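Local coordinates for iron uptake protein A2 (Synechocystis sp., PDB 2VOZ) that binds ferric iron in the periplasm, probably as a substrate-binding subunit of an ABC transporter that imports the metal, at residues B[184-189]-B[337-342]. Numbering follows the deposited sequence.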
loop_
_atom_site.group_PDB
_atom_site.type_symbol
_atom_site.label_atom_id
_atom_site.label_comp_id
_atom_site.label_asym_id
_atom_site.label_seq_id
_atom_site.Cartn_x
_atom_site.Cartn_y
_atom_site.Cartn_z
ATOM N N PRO B 184 28.952 -1.167 38.477
ATOM C CA PRO B 184 28.728 -2.208 39.523
ATOM C C PRO B 184 27.250 -2.356 39.945
ATOM O O PRO B 184 26.719 -3.488 40.008
ATOM C CB PRO B 184 29.587 -1.700 40.693
ATOM C CG PRO B 184 30.798 -1.044 39.961
ATOM C CD PRO B 184 30.056 -0.251 38.852
ATOM N N GLU B 185 26.594 -1.226 40.235
ATOM C CA GLU B 185 25.160 -1.254 40.558
ATOM C C GLU B 185 24.306 -1.774 39.409
ATOM O O GLU B 185 23.388 -2.587 39.614
ATOM C CB GLU B 185 24.660 0.113 41.017
ATOM C CG GLU B 185 25.137 0.470 42.400
ATOM N N THR B 186 24.635 -1.337 38.199
ATOM C CA THR B 186 23.826 -1.755 37.067
ATOM C C THR B 186 24.001 -3.261 36.794
ATOM O O THR B 186 23.050 -3.976 36.457
ATOM C CB THR B 186 24.112 -0.903 35.831
ATOM O OG1 THR B 186 23.766 0.463 36.147
ATOM C CG2 THR B 186 23.212 -1.403 34.655
ATOM N N ARG B 187 25.237 -3.741 36.926
ATOM C CA ARG B 187 25.519 -5.161 36.771
ATOM C C ARG B 187 24.688 -5.990 37.760
ATOM O O ARG B 187 24.110 -7.007 37.391
ATOM C CB ARG B 187 27.013 -5.415 36.971
ATOM C CG ARG B 187 27.388 -6.831 36.676
ATOM C CD ARG B 187 28.906 -6.986 36.865
ATOM N NE ARG B 187 29.238 -8.402 36.941
ATOM C CZ ARG B 187 29.095 -9.137 38.046
ATOM N NH1 ARG B 187 29.419 -10.426 38.023
ATOM N NH2 ARG B 187 28.651 -8.577 39.189
ATOM N N ARG B 188 24.607 -5.530 39.003
ATOM C CA ARG B 188 23.862 -6.254 40.019
ATOM C C ARG B 188 22.355 -6.272 39.657
ATOM O O ARG B 188 21.683 -7.309 39.773
ATOM C CB ARG B 188 24.110 -5.601 41.376
ATOM C CG ARG B 188 23.343 -6.268 42.500
ATOM C CD ARG B 188 24.148 -6.176 43.770
ATOM N NE ARG B 188 23.519 -6.757 44.962
ATOM C CZ ARG B 188 23.651 -8.020 45.388
ATOM N NH1 ARG B 188 24.344 -8.943 44.702
ATOM N NH2 ARG B 188 23.059 -8.367 46.527
ATOM N N TRP B 189 21.853 -5.135 39.182
ATOM C CA TRP B 189 20.455 -5.031 38.724
ATOM C C TRP B 189 20.217 -5.999 37.564
ATOM O O TRP B 189 19.239 -6.748 37.600
ATOM C CB TRP B 189 20.119 -3.599 38.286
ATOM C CG TRP B 189 18.805 -3.533 37.528
ATOM C CD1 TRP B 189 17.546 -3.699 38.038
ATOM C CD2 TRP B 189 18.645 -3.221 36.146
ATOM N NE1 TRP B 189 16.597 -3.546 37.035
ATOM C CE2 TRP B 189 17.248 -3.245 35.865
ATOM C CE3 TRP B 189 19.542 -2.936 35.107
ATOM C CZ2 TRP B 189 16.728 -2.985 34.577
ATOM C CZ3 TRP B 189 19.026 -2.678 33.823
ATOM C CH2 TRP B 189 17.620 -2.688 33.580
ATOM N N ALA B 337 26.028 -3.420 26.175
ATOM C CA ALA B 337 26.089 -4.688 25.435
ATOM C C ALA B 337 27.003 -5.663 26.162
ATOM O O ALA B 337 26.709 -6.850 26.294
ATOM C CB ALA B 337 26.630 -4.424 24.038
ATOM N N ARG B 338 28.121 -5.140 26.638
ATOM C CA ARG B 338 29.075 -5.986 27.373
ATOM C C ARG B 338 28.454 -6.567 28.654
ATOM O O ARG B 338 28.570 -7.765 28.933
ATOM C CB ARG B 338 30.331 -5.166 27.677
ATOM C CG ARG B 338 31.341 -5.871 28.612
ATOM C CD ARG B 338 32.667 -5.075 28.618
ATOM N NE ARG B 338 32.473 -3.703 29.105
ATOM C CZ ARG B 338 32.148 -3.332 30.339
ATOM N NH1 ARG B 338 31.933 -4.232 31.303
ATOM N NH2 ARG B 338 32.054 -2.015 30.610
ATOM N N LEU B 339 27.818 -5.721 29.449
ATOM C CA LEU B 339 27.276 -6.151 30.728
ATOM C C LEU B 339 26.072 -7.053 30.522
ATOM O O LEU B 339 25.920 -8.051 31.207
ATOM C CB LEU B 339 26.846 -4.939 31.542
ATOM C CG LEU B 339 27.869 -4.127 32.303
ATOM C CD1 LEU B 339 27.064 -3.128 33.157
ATOM C CD2 LEU B 339 28.744 -4.997 33.210
ATOM N N MET B 340 25.226 -6.730 29.543
ATOM C CA MET B 340 24.091 -7.623 29.310
ATOM C C MET B 340 24.560 -8.999 28.892
ATOM O O MET B 340 23.998 -9.977 29.329
ATOM C CB MET B 340 23.104 -7.037 28.303
ATOM C CG MET B 340 22.350 -5.873 28.925
ATOM S SD MET B 340 21.084 -5.233 27.771
ATOM C CE MET B 340 22.077 -4.702 26.411
ATOM N N ASN B 341 25.583 -9.070 28.051
ATOM C CA ASN B 341 26.088 -10.375 27.649
ATOM C C ASN B 341 26.825 -11.092 28.782
ATOM O O ASN B 341 26.631 -12.290 28.974
ATOM C CB ASN B 341 26.909 -10.240 26.376
ATOM C CG ASN B 341 25.997 -10.139 25.151
ATOM O OD1 ASN B 341 25.549 -11.161 24.631
ATOM N ND2 ASN B 341 25.662 -8.916 24.740
ATOM N N GLU B 342 27.599 -10.349 29.569
ATOM C CA GLU B 342 28.297 -10.936 30.703
ATOM C C GLU B 342 27.324 -11.661 31.642
ATOM O O GLU B 342 27.601 -12.781 32.097
ATOM C CB GLU B 342 29.058 -9.855 31.479
ATOM C CG GLU B 342 29.738 -10.371 32.743
ATOM C CD GLU B 342 31.083 -11.036 32.472
ATOM O OE1 GLU B 342 31.536 -11.011 31.306
ATOM O OE2 GLU B 342 31.693 -11.574 33.431
#
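T186 and R187 meet L339 where helix 183-195 packs against helix 333-342, a helix-helix contact close to the C-terminus of this type 2 periplasmic-binding-protein fold. The contact is small and apolar, burying 154 Å² in all, and lies away from the iron-binding residues. T186 offers its methyl group, CG2 lying 4.5 Å from CD1 of L339, while its OG1 is hydrogen-bonded to O of G182, the residue just before the helix, which satisfies the hydroxyl. On the next residue, R187, CG stands anti to the backbone N (chi1 -174°) and the chain runs extended to NE, which lays its methylene groups across the isobutyl group of L339 at about a right angle. In the conformer of E342 given here, NH1 of R187 and OE2 of E342 are 5.3 Å apart and not in contact, a spacing that is doubtful because E342 has a second conformer. L339 also packs on E183 and L190, so its side chain rests along one flank of helix 183-195, and a salt bridge from R338 to E183 ties the two helices beside it. Within the leucine, CD2 makes the closest approach, 4.1 Å from CG of R187.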